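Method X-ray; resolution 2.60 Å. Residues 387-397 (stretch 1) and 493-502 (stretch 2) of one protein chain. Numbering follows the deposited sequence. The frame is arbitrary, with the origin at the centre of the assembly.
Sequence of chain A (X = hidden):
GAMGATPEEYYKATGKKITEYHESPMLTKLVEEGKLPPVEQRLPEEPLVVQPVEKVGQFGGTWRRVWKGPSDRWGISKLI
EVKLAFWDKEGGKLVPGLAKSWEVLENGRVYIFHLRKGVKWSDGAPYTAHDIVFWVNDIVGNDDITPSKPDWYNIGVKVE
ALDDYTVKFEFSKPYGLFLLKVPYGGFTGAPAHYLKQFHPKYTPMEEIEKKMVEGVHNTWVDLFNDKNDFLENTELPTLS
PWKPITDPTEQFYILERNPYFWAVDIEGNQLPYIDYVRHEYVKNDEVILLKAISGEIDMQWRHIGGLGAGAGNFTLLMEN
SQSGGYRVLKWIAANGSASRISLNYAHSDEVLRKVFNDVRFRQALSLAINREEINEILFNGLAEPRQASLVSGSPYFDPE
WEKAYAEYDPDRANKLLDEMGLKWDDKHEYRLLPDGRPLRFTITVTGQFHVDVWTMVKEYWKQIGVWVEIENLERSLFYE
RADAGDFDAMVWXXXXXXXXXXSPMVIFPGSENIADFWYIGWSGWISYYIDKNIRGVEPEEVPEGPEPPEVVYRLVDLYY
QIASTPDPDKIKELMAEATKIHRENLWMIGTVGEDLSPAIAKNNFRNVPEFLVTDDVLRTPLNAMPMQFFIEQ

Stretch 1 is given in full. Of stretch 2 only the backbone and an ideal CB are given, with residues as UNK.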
# COMPACT_ATOMS: atom_id res chain seq x y z
N GLN A 387 -9.67 17.66 4.72
CA GLN A 387 -10.27 16.85 5.77
C GLN A 387 -11.31 15.93 5.19
O GLN A 387 -12.23 16.40 4.53
CB GLN A 387 -10.97 17.73 6.81
CG GLN A 387 -11.86 16.95 7.80
CD GLN A 387 -13.34 16.92 7.42
OE1 GLN A 387 -13.85 15.91 6.94
NE2 GLN A 387 -14.02 18.04 7.64
N ALA A 388 -11.21 14.62 5.43
CA ALA A 388 -10.04 13.93 6.00
C ALA A 388 -10.27 12.52 5.56
O ALA A 388 -10.84 11.72 6.30
CB ALA A 388 -10.02 14.00 7.51
N SER A 389 -9.84 12.25 4.34
CA SER A 389 -10.43 11.20 3.53
C SER A 389 -9.45 10.70 2.48
O SER A 389 -8.27 11.06 2.52
CB SER A 389 -11.70 11.74 2.87
OG SER A 389 -11.46 12.91 2.10
N LEU A 390 -9.94 9.89 1.55
CA LEU A 390 -9.09 9.27 0.54
C LEU A 390 -8.35 10.34 -0.24
O LEU A 390 -8.95 11.30 -0.72
CB LEU A 390 -9.92 8.36 -0.38
CG LEU A 390 -10.73 7.27 0.35
CD1 LEU A 390 -11.52 6.39 -0.62
CD2 LEU A 390 -9.84 6.41 1.23
N VAL A 391 -7.03 10.17 -0.32
CA VAL A 391 -6.13 11.16 -0.92
C VAL A 391 -6.29 11.25 -2.43
O VAL A 391 -6.77 10.30 -3.06
CB VAL A 391 -4.64 10.85 -0.61
CG1 VAL A 391 -4.38 10.85 0.89
CG2 VAL A 391 -4.20 9.54 -1.25
N SER A 392 -5.89 12.38 -3.00
CA SER A 392 -5.89 12.56 -4.46
C SER A 392 -4.95 11.56 -5.14
O SER A 392 -3.85 11.29 -4.65
CB SER A 392 -5.54 14.00 -4.83
OG SER A 392 -4.42 14.46 -4.10
N GLY A 393 -5.42 11.01 -6.26
CA GLY A 393 -4.67 10.02 -7.02
C GLY A 393 -4.92 8.60 -6.54
O GLY A 393 -4.00 7.78 -6.51
N SER A 394 -6.17 8.31 -6.19
CA SER A 394 -6.53 7.00 -5.67
C SER A 394 -7.88 6.59 -6.25
O SER A 394 -8.75 7.43 -6.43
CB SER A 394 -6.59 7.02 -4.15
OG SER A 394 -7.74 7.68 -3.67
N PRO A 395 -8.06 5.29 -6.52
CA PRO A 395 -9.18 4.82 -7.33
C PRO A 395 -10.52 5.41 -6.94
O PRO A 395 -11.26 5.88 -7.81
CB PRO A 395 -9.20 3.31 -7.10
CG PRO A 395 -8.31 3.06 -5.93
CD PRO A 395 -7.30 4.16 -5.95
N TYR A 396 -10.82 5.41 -5.65
CA TYR A 396 -12.15 5.78 -5.16
C TYR A 396 -12.18 7.20 -4.59
O TYR A 396 -13.15 7.57 -3.92
CB TYR A 396 -12.59 4.78 -4.10
CG TYR A 396 -12.18 3.37 -4.43
CD1 TYR A 396 -12.70 2.72 -5.55
CD2 TYR A 396 -11.25 2.68 -3.64
CE1 TYR A 396 -12.31 1.43 -5.87
CE2 TYR A 396 -10.86 1.39 -3.96
CZ TYR A 396 -11.40 0.77 -5.07
OH TYR A 396 -11.02 -0.51 -5.38
N PHE A 397 -11.15 7.99 -4.89
CA PHE A 397 -11.03 9.38 -4.43
C PHE A 397 -12.35 10.14 -4.44
O PHE A 397 -13.12 10.05 -5.40
CB PHE A 397 -10.04 10.14 -5.32
CG PHE A 397 -9.93 11.60 -4.99
CD1 PHE A 397 -9.09 12.02 -3.98
CD2 PHE A 397 -10.66 12.55 -5.69
CE1 PHE A 397 -8.96 13.36 -3.66
CE2 PHE A 397 -10.54 13.89 -5.38
CZ PHE A 397 -9.69 14.30 -4.37
N UNK A 493 -3.57 9.42 13.14
CA UNK A 493 -3.38 9.71 11.72
C UNK A 493 -4.42 8.95 10.91
O UNK A 493 -5.25 8.24 11.46
CB UNK A 493 -1.97 9.34 11.27
N UNK A 494 -4.37 9.11 9.60
CA UNK A 494 -5.24 8.34 8.73
C UNK A 494 -4.47 7.91 7.49
O UNK A 494 -4.72 8.39 6.40
CB UNK A 494 -6.48 9.15 8.35
N UNK A 495 -3.53 6.99 7.69
CA UNK A 495 -2.76 6.42 6.58
C UNK A 495 -3.60 5.39 5.82
O UNK A 495 -4.76 5.17 6.14
CB UNK A 495 -1.47 5.78 7.10
N UNK A 496 -3.01 4.79 4.79
CA UNK A 496 -3.68 3.80 3.96
C UNK A 496 -5.00 4.34 3.42
O UNK A 496 -6.04 3.69 3.52
CB UNK A 496 -3.92 2.51 4.75
N UNK A 497 -4.93 5.53 2.84
CA UNK A 497 -6.09 6.20 2.27
C UNK A 497 -6.01 6.31 0.75
O UNK A 497 -6.51 7.27 0.16
CB UNK A 497 -6.24 7.59 2.88
N UNK A 498 -5.37 5.34 0.11
CA UNK A 498 -5.38 5.21 -1.35
C UNK A 498 -6.17 3.97 -1.72
O UNK A 498 -7.19 4.05 -2.41
CB UNK A 498 -3.96 5.14 -1.92
N UNK A 499 -5.70 2.82 -1.25
CA UNK A 499 -6.40 1.56 -1.44
C UNK A 499 -6.85 1.05 -0.08
O UNK A 499 -6.14 0.28 0.57
CB UNK A 499 -5.51 0.53 -2.15
N UNK A 500 -8.03 1.50 0.37
CA UNK A 500 -8.53 1.15 1.70
C UNK A 500 -8.85 -0.32 1.87
O UNK A 500 -8.70 -0.84 2.96
CB UNK A 500 -9.78 1.97 2.01
N UNK A 501 -9.28 -0.98 0.79
CA UNK A 501 -9.84 -2.33 0.88
C UNK A 501 -8.89 -3.44 1.34
O UNK A 501 -9.34 -4.52 1.71
CB UNK A 501 -10.39 -2.72 -0.49
N UNK A 502 -7.59 -3.18 1.33
CA UNK A 502 -6.61 -4.08 1.95
C UNK A 502 -6.50 -3.85 3.46
O UNK A 502 -5.95 -4.69 4.18
CB UNK A 502 -5.24 -3.89 1.30

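Position 493 has nothing of stretch 1 within 5.5 Å of its ideal CB, so stretch 1 sets no preference. It is Asn493; OD1 of Asn493 accepts a hydrogen bond from the backbone N of position 495 (3.3 Å).

At position 494 CA-to-CB points toward stretch 1, but the ideal CB is still 5.5 Å from Ala388 O. A short side chain would leave that gap open; a long one, apolar or polar, could cross it. The deposited Met494, extended with all three chi angles t, brings SD to 3.3 Å from Ala388 O.

Positions 495 and 496 point away, and many polar residues would suit them. 495 is Asp495. At 496 phi/psi of 54/50 is left-handed, yet the residue is Arg496. Its NH1 lies 3.2 Å from OD1 of Asp495, a salt bridge of charges only.

Position 497 points toward stretch 1 at close range: the ideal CB is 4.0 Å from Ser389 O, 4.1 Å from Leu390 CA and 4.2 Å from Val391 N. So little space favours a small residue. Ala497 fits, its CB 4.1 Å from Leu390 CD2 and 4.3 Å from Val391 CG1. The backbone supplies the polar link: Val391 N donates to Ala497 O (3.0 Å, 152°), and Leu390 CA approaches the same oxygen at 3.3 Å in a CA-H...O contact.

At 498 CB points sideways, its ideal position 3.9 Å from Ser394 CB and 4.5 Å from Val391 CG2; a small residue, apolar or perhaps serine, would suit. It is Ala498. Its carbonyl O accepts from water 1 (3.0 Å), which also donates to Ser394 OG (2.7 Å) and accepts from Tyr396 N (2.5 Å), joining the stretches.

The sideways CB at 499 is 5.3 Å from Pro395 CG, leaving room for a medium or long chain that could turn toward the tyrosine. In Gln499, OE1 reaches the ring edge, 3.4 Å from Tyr396 CE2, and also accepts from the backbone N of position 501 (3.3 Å).

Position 500, phi -66°, points toward stretch 1, with its ideal CB 4.5 Å from Leu390 CD2. Proline or a modest apolar residue would suit. Pro500 packs CG 3.5 Å from Leu390 CD2 and CD 4.0 Å from Tyr396 CD2.

Position 501 also points toward stretch 1, but its CB is 5.4 Å from Tyr396 CE2, favouring a longer apolar chain. Leu501 places CD1 3.9 Å from Tyr396 CE2 and 3.6 Å from Tyr396 OH.

Position 502 is out of reach and unconstrained by stretch 1. Ser502 OG makes a weak hydrogen bond to Gln499 O (3.3 Å).

Stretch 2 493-502: NMDRAAQPLS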
# COMPACT_ATOMS: atom_id res chain seq x y z
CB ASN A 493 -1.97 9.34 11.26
CG ASN A 493 -1.69 7.85 11.35
OD1 ASN A 493 -2.40 7.03 10.75
ND2 ASN A 493 -0.66 7.49 12.10
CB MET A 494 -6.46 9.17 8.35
CG MET A 494 -7.54 8.38 7.63
SD MET A 494 -8.45 9.45 6.51
CE MET A 494 -9.62 8.27 5.83
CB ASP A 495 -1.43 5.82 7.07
CG ASP A 495 -1.60 4.86 8.23
OD1 ASP A 495 -2.76 4.51 8.57
OD2 ASP A 495 -0.57 4.46 8.82
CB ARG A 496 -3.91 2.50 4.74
CG ARG A 496 -2.64 1.95 5.36
CD ARG A 496 -2.86 0.58 5.99
NE ARG A 496 -1.94 0.35 7.10
CZ ARG A 496 -2.16 0.71 8.37
NH1 ARG A 496 -3.28 1.34 8.73
NH2 ARG A 496 -1.24 0.44 9.30
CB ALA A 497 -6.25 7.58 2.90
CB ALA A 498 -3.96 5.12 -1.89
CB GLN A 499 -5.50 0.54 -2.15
CG GLN A 499 -6.19 -0.79 -2.42
CD GLN A 499 -7.54 -0.61 -3.06
OE1 GLN A 499 -8.56 -0.54 -2.36
NE2 GLN A 499 -7.57 -0.52 -4.38
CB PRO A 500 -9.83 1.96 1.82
CG PRO A 500 -9.82 2.92 0.69
CD PRO A 500 -9.03 2.26 -0.39
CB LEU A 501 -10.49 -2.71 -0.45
CG LEU A 501 -11.76 -1.90 -0.74
CD1 LEU A 501 -12.08 -1.89 -2.23
CD2 LEU A 501 -12.94 -2.43 0.06
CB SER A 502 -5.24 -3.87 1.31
OG SER A 502 -4.76 -2.56 1.54
O HOH W 1 -9.50 5.67 -3.49
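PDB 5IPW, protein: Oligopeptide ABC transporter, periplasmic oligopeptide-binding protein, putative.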